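Local coordinates for protein putative poly(3-hydroxybutyrate) depolymerase LpqC (Bordetella parapertussis 12822, PDB 3D0K) that is a putative poly(3-hydroxybutyrate) depolymerase, probably hydrolysing ester bonds with the serine chemistry of alpha/beta hydrolases, at residues A172-P180 and Q233-Y244; T209-I217 and I269-C280. All coordinates share one frame; numbering follows the deposited sequence.

Contact 1 (A172-P180 and Q233-Y244). With SO4 (sulfate ion), chain E.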
loop_
_atom_site.group_PDB
_atom_site.type_symbol
_atom_site.label_atom_id
_atom_site.label_comp_id
_atom_site.label_asym_id
_atom_site.label_seq_id
_atom_site.Cartn_x
_atom_site.Cartn_y
_atom_site.Cartn_z
ATOM N N ALA A 172 -0.714 3.041 -6.181
ATOM C CA ALA A 172 -0.782 2.981 -7.611
ATOM C C ALA A 172 -2.220 2.643 -8.073
ATOM O O ALA A 172 -2.791 1.644 -7.623
ATOM C CB ALA A 172 0.227 1.928 -8.124
ATOM N N ASN A 173 -2.790 3.417 -8.986
ATOM C CA ASN A 173 -4.180 3.134 -9.476
ATOM C C ASN A 173 -5.206 2.742 -8.392
ATOM O O ASN A 173 -5.922 1.767 -8.577
ATOM C CB ASN A 173 -4.216 2.036 -10.601
ATOM C CG ASN A 173 -3.422 2.438 -11.845
ATOM O OD1 ASN A 173 -3.248 3.632 -12.110
ATOM N ND2 ASN A 173 -2.857 1.433 -12.569
ATOM N N PRO A 174 -5.277 3.457 -7.245
ATOM C CA PRO A 174 -6.412 3.142 -6.361
ATOM C C PRO A 174 -7.756 3.325 -7.085
ATOM O O PRO A 174 -7.893 4.291 -7.854
ATOM C CB PRO A 174 -6.305 4.211 -5.238
ATOM C CG PRO A 174 -4.817 4.578 -5.227
ATOM C CD PRO A 174 -4.428 4.549 -6.696
ATOM N N GLY A 175 -8.749 2.460 -6.782
ATOM C CA GLY A 175 -10.083 2.577 -7.403
ATOM C C GLY A 175 -10.811 3.852 -6.949
ATOM O O GLY A 175 -11.551 4.434 -7.723
ATOM N N TRP A 176 -10.604 4.285 -5.704
ATOM C CA TRP A 176 -11.171 5.547 -5.212
ATOM C C TRP A 176 -10.448 5.898 -3.894
ATOM O O TRP A 176 -9.649 5.113 -3.411
ATOM C CB TRP A 176 -12.709 5.450 -5.006
ATOM C CG TRP A 176 -13.120 4.757 -3.772
ATOM C CD1 TRP A 176 -12.912 3.428 -3.461
ATOM C CD2 TRP A 176 -13.839 5.321 -2.660
ATOM N NE1 TRP A 176 -13.441 3.159 -2.220
ATOM C CE2 TRP A 176 -14.041 4.281 -1.721
ATOM C CE3 TRP A 176 -14.369 6.592 -2.388
ATOM C CZ2 TRP A 176 -14.709 4.480 -0.491
ATOM C CZ3 TRP A 176 -15.067 6.787 -1.147
ATOM C CH2 TRP A 176 -15.218 5.739 -0.235
ATOM N N TYR A 177 -10.742 7.060 -3.331
ATOM C CA TYR A 177 -9.874 7.599 -2.294
ATOM C C TYR A 177 -10.688 8.086 -1.107
ATOM O O TYR A 177 -11.792 8.651 -1.233
ATOM C CB TYR A 177 -9.086 8.805 -2.841
ATOM C CG TYR A 177 -8.115 8.493 -3.952
ATOM C CD1 TYR A 177 -6.739 8.291 -3.665
ATOM C CD2 TYR A 177 -8.560 8.334 -5.281
ATOM C CE1 TYR A 177 -5.842 7.988 -4.666
ATOM C CE2 TYR A 177 -7.656 8.019 -6.299
ATOM C CZ TYR A 177 -6.302 7.858 -5.963
ATOM O OH TYR A 177 -5.419 7.551 -6.951
ATOM N N THR A 178 -10.064 7.972 0.049
ATOM C CA THR A 178 -10.518 8.705 1.249
ATOM C C THR A 178 -9.973 10.131 1.077
ATOM O O THR A 178 -8.741 10.350 1.044
ATOM C CB THR A 178 -9.826 8.103 2.496
ATOM O OG1 THR A 178 -10.369 6.781 2.749
ATOM C CG2 THR A 178 -10.144 8.969 3.733
ATOM N N LEU A 179 -10.867 11.102 1.017
ATOM C CA LEU A 179 -10.429 12.476 0.783
ATOM C C LEU A 179 -9.895 13.095 2.071
ATOM O O LEU A 179 -10.364 12.753 3.133
ATOM C CB LEU A 179 -11.628 13.300 0.293
ATOM C CG LEU A 179 -12.247 12.730 -0.970
ATOM C CD1 LEU A 179 -13.553 13.500 -1.302
ATOM C CD2 LEU A 179 -11.222 12.825 -2.096
ATOM N N PRO A 180 -8.929 14.022 1.961
ATOM C CA PRO A 180 -8.235 14.582 3.148
ATOM C C PRO A 180 -9.088 15.707 3.755
ATOM O O PRO A 180 -8.753 16.897 3.668
ATOM C CB PRO A 180 -6.914 15.094 2.565
ATOM C CG PRO A 180 -7.295 15.441 1.123
ATOM C CD PRO A 180 -8.372 14.534 0.692
ATOM N N GLN A 233 -15.666 11.396 -7.478
ATOM C CA GLN A 233 -14.246 11.618 -7.724
ATOM C C GLN A 233 -13.862 11.529 -9.203
ATOM O O GLN A 233 -12.781 11.968 -9.572
ATOM C CB GLN A 233 -13.429 10.605 -6.906
ATOM C CG GLN A 233 -13.796 10.755 -5.447
ATOM C CD GLN A 233 -12.996 9.878 -4.501
ATOM O OE1 GLN A 233 -12.119 9.123 -4.932
ATOM N NE2 GLN A 233 -13.286 9.992 -3.180
ATOM N N GLY A 234 -14.759 11.008 -10.049
ATOM C CA GLY A 234 -14.453 10.955 -11.504
ATOM C C GLY A 234 -14.870 9.658 -12.186
ATOM O O GLY A 234 -15.248 8.701 -11.521
ATOM N N PRO A 235 -14.850 9.629 -13.535
ATOM C CA PRO A 235 -15.398 8.457 -14.258
ATOM C C PRO A 235 -14.528 7.194 -14.254
ATOM O O PRO A 235 -15.032 6.108 -14.583
ATOM C CB PRO A 235 -15.585 8.978 -15.696
ATOM C CG PRO A 235 -14.595 10.129 -15.806
ATOM C CD PRO A 235 -14.408 10.709 -14.431
ATOM N N HIS A 236 -13.246 7.323 -13.890
ATOM C CA HIS A 236 -12.272 6.249 -14.010
ATOM C C HIS A 236 -11.128 6.522 -13.044
ATOM O O HIS A 236 -11.052 7.609 -12.466
ATOM C CB HIS A 236 -11.773 6.038 -15.468
ATOM C CG HIS A 236 -11.356 7.304 -16.172
ATOM N ND1 HIS A 236 -10.358 8.127 -15.694
ATOM C CD2 HIS A 236 -11.824 7.897 -17.302
ATOM C CE1 HIS A 236 -10.233 9.176 -16.492
ATOM N NE2 HIS A 236 -11.118 9.068 -17.469
ATOM N N ARG A 237 -10.214 5.556 -12.879
ATOM C CA ARG A 237 -9.251 5.666 -11.798
ATOM C C ARG A 237 -8.288 6.803 -12.083
ATOM O O ARG A 237 -7.813 7.448 -11.160
ATOM C CB ARG A 237 -8.473 4.358 -11.616
ATOM C CG ARG A 237 -9.395 3.140 -11.287
ATOM C CD ARG A 237 -8.574 1.929 -10.941
ATOM N NE ARG A 237 -9.417 0.776 -10.589
ATOM C CZ ARG A 237 -10.047 -0.010 -11.468
ATOM N NH1 ARG A 237 -10.757 -1.044 -11.013
ATOM N NH2 ARG A 237 -9.932 0.206 -12.781
ATOM N N TYR A 238 -7.962 7.018 -13.352
ATOM C CA TYR A 238 -6.975 8.041 -13.695
ATOM C C TYR A 238 -7.539 9.432 -13.284
ATOM O O TYR A 238 -6.831 10.235 -12.632
ATOM C CB TYR A 238 -6.657 7.959 -15.195
ATOM C CG TYR A 238 -5.695 9.026 -15.713
ATOM C CD1 TYR A 238 -4.463 9.261 -15.077
ATOM C CD2 TYR A 238 -5.995 9.737 -16.886
ATOM C CE1 TYR A 238 -3.583 10.213 -15.554
ATOM C CE2 TYR A 238 -5.112 10.711 -17.386
ATOM C CZ TYR A 238 -3.908 10.934 -16.715
ATOM O OH TYR A 238 -3.039 11.902 -17.212
ATOM N N ALA A 239 -8.808 9.721 -13.632
ATOM C CA ALA A 239 -9.447 10.975 -13.151
ATOM C C ALA A 239 -9.440 11.072 -11.626
ATOM O O ALA A 239 -9.213 12.151 -11.078
ATOM C CB ALA A 239 -10.873 11.115 -13.648
ATOM N N ARG A 240 -9.728 9.957 -10.947
ATOM C CA ARG A 240 -9.811 9.995 -9.503
ATOM C C ARG A 240 -8.476 10.311 -8.863
ATOM O O ARG A 240 -8.428 10.984 -7.803
ATOM C CB ARG A 240 -10.366 8.684 -8.946
ATOM C CG ARG A 240 -11.744 8.449 -9.450
ATOM C CD ARG A 240 -12.411 7.174 -8.908
ATOM N NE ARG A 240 -13.711 7.034 -9.569
ATOM C CZ ARG A 240 -14.470 5.938 -9.543
ATOM N NH1 ARG A 240 -14.069 4.859 -8.893
ATOM N NH2 ARG A 240 -15.623 5.901 -10.199
ATOM N N ALA A 241 -7.401 9.801 -9.466
ATOM C CA ALA A 241 -6.032 10.078 -8.995
ATOM C C ALA A 241 -5.750 11.595 -9.019
ATOM O O ALA A 241 -5.281 12.183 -8.045
ATOM C CB ALA A 241 -4.992 9.314 -9.873
ATOM N N ARG A 242 -6.146 12.263 -10.097
ATOM C CA ARG A 242 -5.949 13.716 -10.222
ATOM C C ARG A 242 -6.814 14.479 -9.218
ATOM O O ARG A 242 -6.395 15.492 -8.655
ATOM C CB ARG A 242 -6.327 14.208 -11.633
ATOM C CG ARG A 242 -5.606 13.509 -12.786
ATOM C CD ARG A 242 -5.471 14.515 -14.005
ATOM N NE ARG A 242 -4.228 15.260 -13.771
ATOM C CZ ARG A 242 -3.062 15.048 -14.390
ATOM N NH1 ARG A 242 -1.999 15.773 -14.044
ATOM N NH2 ARG A 242 -2.947 14.143 -15.366
ATOM N N HIS A 243 -8.015 13.977 -8.999
ATOM C CA HIS A 243 -8.967 14.563 -8.059
ATOM C C HIS A 243 -8.349 14.497 -6.649
ATOM O O HIS A 243 -8.391 15.495 -5.929
ATOM C CB HIS A 243 -10.282 13.801 -8.143
ATOM C CG HIS A 243 -11.394 14.365 -7.308
ATOM N ND1 HIS A 243 -11.563 14.037 -5.979
ATOM C CD2 HIS A 243 -12.411 15.201 -7.618
ATOM C CE1 HIS A 243 -12.633 14.660 -5.498
ATOM N NE2 HIS A 243 -13.166 15.376 -6.472
ATOM N N TYR A 244 -7.805 13.338 -6.265
ATOM C CA TYR A 244 -7.203 13.167 -4.929
ATOM C C TYR A 244 -6.032 14.117 -4.697
ATOM O O TYR A 244 -5.943 14.803 -3.655
ATOM C CB TYR A 244 -6.745 11.704 -4.748
ATOM C CG TYR A 244 -6.152 11.372 -3.407
ATOM C CD1 TYR A 244 -6.900 11.485 -2.204
ATOM C CD2 TYR A 244 -4.844 10.842 -3.341
ATOM C CE1 TYR A 244 -6.306 11.118 -0.953
ATOM C CE2 TYR A 244 -4.304 10.450 -2.136
ATOM C CZ TYR A 244 -5.044 10.599 -0.959
ATOM O OH TYR A 244 -4.463 10.182 0.231
HETATM S S SO4 E . -10.079 -1.100 -7.080
HETATM O O1 SO4 E . -9.139 -0.323 -6.271
HETATM O O2 SO4 E . -11.373 -1.045 -6.382
HETATM O O3 SO4 E . -10.290 -0.616 -8.415
HETATM O O4 SO4 E . -9.791 -2.519 -7.074
HETATM O O HOH W 1 -6.422 6.265 -8.886
HETATM O O HOH W 2 -6.256 10.258 2.215
#
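The phenol ring of Y177 is sandwiched between its own loop and the helix that starts at R237. Over the centre of one face sits Y244 CB, 3.6 Å from the ring centroid in a CH-pi contact, while P174 CB lies against the rim of the opposite face. Q233 OE1 and R240 CB meet the ring at its edge. Y244, its CG anti to the backbone N (chi1 -178°), lays its own ring over Y177 as an offset stack, centroids 4.3 Å apart and planes inclined by 20°; T178 O approaches the Y244 edge. The Q233 amide, carried on an extended side chain, pairs with both backbone polar atoms of Y177: NE2 donates to a lone pair of Y177 O, in its carbonyl plane, at 2.8 Å in an almost straight bond, and Y177 N donates to an in-plane lone pair of Q233 OE1 at 3.0 Å. This two-point pairing fixes the amide's rotation. The loop 172-180 follows strand 168-172 of the alpha/beta-hydrolase-like sheet, and helix 237-255 packs beside it, Y177 and Y244 also reaching I210 of the neighbouring strand. R240 ties the loop to the turn before its helix: NH1 donates to G175 O at 2.8 Å, and NE and NH2 together grip G234 O side-on. A water accepts from Y177 OH and donates to P174 O and R237 O, bridging loop and helix. R237 turns NE and NH1 toward one sulfate oxygen, O3, each at 2.7 Å; G175 N adds a weak bond to O1 of the same ion.

Contact 2 (T209-I217 and I269-C280); sequences TILAGDQDI and IGHDGQAMSQVC. With SO4 (sulfate ion), chain G.
H271 ND1 donates to D216 OD2 over 2.7 Å, the shortest polar bond between 209-217 and 269-280. The carboxylate oxygen lies at the imidazole edge, close to the ring plane, and is met on its syn side; the two flat groups are turned 57° against each other. Both side chains have CG anti to the backbone N (chi1 -161° for D216, -162° for H271), which brings the carboxylate alongside H271 CB and ND1. The other oxygen, OD1, is held in a salt bridge by R237 NH2, so each carboxylate oxygen has a partner and the group's rotation is restrained. A loop aspartate after strand 209-213 and a histidine just before helix 273-286 are placed as in the alpha/beta hydrolase fold, and with S148 on a probable nucleophile elbow they are consistent with a Ser-His-Asp triad. On the far side of the ring from D216, NE2 makes a weak, long bond to sulfate O2. Behind this pair the backbones come close: Q215 N, in the type I turn G213 to D216, donates to I269 O at 3.1 Å. The space beside G213 is filled by I269 O, 3.1 Å from G213 CA. Deeper, selenomethionine M276 folds back at chi2 and chi3, bringing its CE to L211 CG at 3.6 Å and against L211 O. L211 CD2 continues along the helix to C280 CB and, more loosely, V279 CG1. D272 is the N-cap of helix 273-286; its OD2 accepts from A275 N at 3.2 Å.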
loop_
_atom_site.group_PDB
_atom_site.type_symbol
_atom_site.label_atom_id
_atom_site.label_comp_id
_atom_site.label_asym_id
_atom_site.label_seq_id
_atom_site.Cartn_x
_atom_site.Cartn_y
_atom_site.Cartn_z
ATOM N N THR A 209 3.920 9.109 -3.280
ATOM C CA THR A 209 3.682 9.146 -4.737
ATOM C C THR A 209 2.304 8.542 -5.008
ATOM O O THR A 209 1.967 7.436 -4.542
ATOM C CB THR A 209 4.736 8.319 -5.523
ATOM O OG1 THR A 209 6.035 8.798 -5.203
ATOM C CG2 THR A 209 4.537 8.410 -7.035
ATOM N N ILE A 210 1.517 9.267 -5.790
ATOM C CA ILE A 210 0.328 8.714 -6.363
ATOM C C ILE A 210 0.712 8.323 -7.756
ATOM O O ILE A 210 1.057 9.201 -8.571
ATOM C CB ILE A 210 -0.796 9.732 -6.395
ATOM C CG1 ILE A 210 -1.096 10.202 -4.946
ATOM C CG2 ILE A 210 -1.997 9.159 -7.172
ATOM C CD1 ILE A 210 -1.783 11.656 -4.980
ATOM N N LEU A 211 0.718 7.008 -8.038
ATOM C CA LEU A 211 1.200 6.542 -9.346
ATOM C C LEU A 211 -0.016 6.148 -10.183
ATOM O O LEU A 211 -0.766 5.216 -9.808
ATOM C CB LEU A 211 2.134 5.366 -9.209
ATOM C CG LEU A 211 3.015 4.894 -10.355
ATOM C CD1 LEU A 211 4.037 5.976 -10.837
ATOM C CD2 LEU A 211 3.820 3.621 -9.938
ATOM N N ALA A 212 -0.211 6.863 -11.280
ATOM C CA ALA A 212 -1.466 6.747 -12.052
ATOM C C ALA A 212 -1.193 6.419 -13.529
ATOM O O ALA A 212 -0.561 7.206 -14.229
ATOM C CB ALA A 212 -2.313 8.035 -11.893
ATOM N N GLY A 213 -1.683 5.271 -14.008
ATOM C CA GLY A 213 -1.555 4.927 -15.428
ATOM C C GLY A 213 -2.544 5.749 -16.206
ATOM O O GLY A 213 -3.732 5.837 -15.832
ATOM N N ASP A 214 -2.089 6.394 -17.283
ATOM C CA ASP A 214 -2.988 7.261 -18.049
ATOM C C ASP A 214 -3.924 6.532 -19.007
ATOM O O ASP A 214 -4.770 7.149 -19.665
ATOM C CB ASP A 214 -2.239 8.431 -18.711
ATOM C CG ASP A 214 -1.390 8.021 -19.919
ATOM O OD1 ASP A 214 -1.466 6.856 -20.399
ATOM O OD2 ASP A 214 -0.639 8.912 -20.399
ATOM N N GLN A 215 -3.758 5.216 -19.083
ATOM C CA GLN A 215 -4.669 4.331 -19.764
ATOM C C GLN A 215 -5.599 3.588 -18.762
ATOM O O GLN A 215 -6.345 2.700 -19.166
ATOM C CB GLN A 215 -3.893 3.316 -20.635
ATOM C CG GLN A 215 -3.047 3.944 -21.771
ATOM C CD GLN A 215 -3.855 4.896 -22.643
ATOM O OE1 GLN A 215 -3.599 6.096 -22.646
ATOM N NE2 GLN A 215 -4.866 4.368 -23.353
ATOM N N ASP A 216 -5.586 3.958 -17.471
ATOM C CA ASP A 216 -6.542 3.341 -16.531
ATOM C C ASP A 216 -7.828 4.153 -16.617
ATOM O O ASP A 216 -8.179 4.949 -15.716
ATOM C CB ASP A 216 -5.961 3.272 -15.094
ATOM C CG ASP A 216 -6.683 2.258 -14.201
ATOM O OD1 ASP A 216 -7.835 1.856 -14.476
ATOM O OD2 ASP A 216 -6.094 1.848 -13.183
ATOM N N ILE A 217 -8.506 3.969 -17.756
ATOM C CA ILE A 217 -9.596 4.857 -18.148
ATOM C C ILE A 217 -10.826 4.076 -18.592
ATOM O O ILE A 217 -11.769 4.671 -19.084
ATOM C CB ILE A 217 -9.173 5.890 -19.273
ATOM C CG1 ILE A 217 -8.675 5.157 -20.548
ATOM C CG2 ILE A 217 -8.144 6.927 -18.713
ATOM C CD1 ILE A 217 -8.676 6.005 -21.818
ATOM N N ILE A 269 0.248 2.990 -19.720
ATOM C CA ILE A 269 0.002 1.847 -18.869
ATOM C C ILE A 269 -1.390 2.022 -18.299
ATOM O O ILE A 269 -1.765 3.132 -17.953
ATOM C CB ILE A 269 1.049 1.745 -17.732
ATOM C CG1 ILE A 269 2.484 1.570 -18.292
ATOM C CG2 ILE A 269 0.770 0.559 -16.794
ATOM C CD1 ILE A 269 2.611 0.391 -19.332
ATOM N N GLY A 270 -2.142 0.929 -18.186
ATOM C CA GLY A 270 -3.503 1.011 -17.648
ATOM C C GLY A 270 -3.582 0.346 -16.285
ATOM O O GLY A 270 -2.723 0.555 -15.437
ATOM N N HIS A 271 -4.620 -0.471 -16.081
ATOM C CA HIS A 271 -4.850 -1.124 -14.818
ATOM C C HIS A 271 -4.148 -2.485 -14.772
ATOM O O HIS A 271 -4.776 -3.538 -14.938
ATOM C CB HIS A 271 -6.364 -1.255 -14.582
ATOM C CG HIS A 271 -6.717 -1.509 -13.156
ATOM N ND1 HIS A 271 -6.520 -0.568 -12.163
ATOM C CD2 HIS A 271 -7.204 -2.613 -12.539
ATOM C CE1 HIS A 271 -6.887 -1.074 -11.003
ATOM N NE2 HIS A 271 -7.296 -2.316 -11.199
ATOM N N ASP A 272 -2.830 -2.454 -14.551
ATOM C CA ASP A 272 -1.959 -3.592 -14.756
ATOM C C ASP A 272 -0.949 -3.563 -13.579
ATOM O O ASP A 272 0.054 -2.853 -13.612
ATOM C CB ASP A 272 -1.281 -3.438 -16.127
ATOM C CG ASP A 272 -0.381 -4.627 -16.529
ATOM O OD1 ASP A 272 -0.072 -4.670 -17.755
ATOM O OD2 ASP A 272 0.029 -5.489 -15.698
ATOM N N GLY A 273 -1.278 -4.298 -12.530
ATOM C CA GLY A 273 -0.460 -4.327 -11.299
ATOM C C GLY A 273 0.971 -4.770 -11.548
ATOM O O GLY A 273 1.895 -4.251 -10.905
ATOM N N GLN A 274 1.183 -5.717 -12.460
ATOM C CA GLN A 274 2.559 -6.128 -12.792
ATOM C C GLN A 274 3.351 -4.986 -13.450
ATOM O O GLN A 274 4.484 -4.736 -13.070
ATOM C CB GLN A 274 2.539 -7.311 -13.759
ATOM C CG GLN A 274 3.958 -7.780 -14.056
ATOM C CD GLN A 274 4.028 -9.148 -14.644
ATOM O OE1 GLN A 274 5.081 -9.801 -14.578
ATOM N NE2 GLN A 274 2.925 -9.607 -15.230
ATOM N N ALA A 275 2.773 -4.329 -14.468
ATOM C CA ALA A 275 3.456 -3.190 -15.099
ATOM C C ALA A 275 3.703 -2.084 -14.061
ATOM O O ALA A 275 4.751 -1.474 -14.061
ATOM C CB ALA A 275 2.636 -2.621 -16.253
HETATM N N MSE A 276 2.713 -1.803 -13.211
HETATM C CA MSE A 276 2.821 -0.698 -12.280
HETATM C C MSE A 276 3.877 -1.035 -11.204
HETATM O O MSE A 276 4.614 -0.146 -10.754
HETATM C CB MSE A 276 1.476 -0.339 -11.635
HETATM C CG MSE A 276 0.403 0.132 -12.657
HETATM SE SE MSE A 276 0.908 1.924 -13.433
HETATM C CE MSE A 276 0.337 2.960 -11.862
ATOM N N SER A 277 3.966 -2.313 -10.832
ATOM C CA SER A 277 5.044 -2.808 -9.971
ATOM C C SER A 277 6.442 -2.536 -10.569
ATOM O O SER A 277 7.335 -2.068 -9.860
ATOM C CB SER A 277 4.895 -4.314 -9.661
ATOM O OG SER A 277 3.731 -4.567 -8.896
ATOM N N GLN A 278 6.642 -2.855 -11.838
ATOM C CA GLN A 278 7.950 -2.703 -12.457
ATOM C C GLN A 278 8.314 -1.226 -12.692
ATOM O O GLN A 278 9.484 -0.831 -12.613
ATOM C CB GLN A 278 8.003 -3.528 -13.749
ATOM C CG GLN A 278 7.706 -5.009 -13.512
ATOM C CD GLN A 278 8.554 -5.926 -14.357
ATOM O OE1 GLN A 278 8.447 -5.948 -15.592
ATOM N NE2 GLN A 278 9.413 -6.717 -13.691
ATOM N N VAL A 279 7.301 -0.411 -12.950
ATOM C CA VAL A 279 7.499 1.034 -13.057
ATOM C C VAL A 279 7.902 1.618 -11.722
ATOM O O VAL A 279 8.766 2.452 -11.647
ATOM C CB VAL A 279 6.239 1.693 -13.616
ATOM C CG1 VAL A 279 6.243 3.212 -13.411
ATOM C CG2 VAL A 279 6.053 1.262 -15.096
ATOM N N CYS A 280 7.201 1.217 -10.663
ATOM C CA CYS A 280 7.513 1.666 -9.304
ATOM C C CYS A 280 8.940 1.315 -8.856
ATOM O O CYS A 280 9.617 2.137 -8.233
ATOM C CB CYS A 280 6.476 1.106 -8.314
ATOM S SG CYS A 280 6.672 1.906 -6.678
HETATM S S SO4 G . -5.758 -5.723 -9.621
HETATM O O1 SO4 G . -5.063 -4.800 -10.498
HETATM O O2 SO4 G . -7.048 -5.164 -9.261
HETATM O O3 SO4 G . -5.940 -7.004 -10.286
HETATM O O4 SO4 G . -4.926 -5.938 -8.433
#

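Overall arrangement
Contacts 1 and 2 are both largely buried and lie side by side, their centres 13 Å apart, with segments that alternate along the chain. Contact 1 joins a loop after strand 168-172 to helix 237-255 through stacked aromatics and amide or arginine bonds to backbone; contact 2 joins the next strand, 209-213, and its loop to helix 273-286 through aliphatic packing that gives way to a His-carboxylate pair nearer the surface, where H271 and Q215 are exposed. N173 bridges them, its N probably bonding to L211 O and its OD1 accepting from G213 N, while R237 belongs to both sites. Each has a sulfate at its polar end.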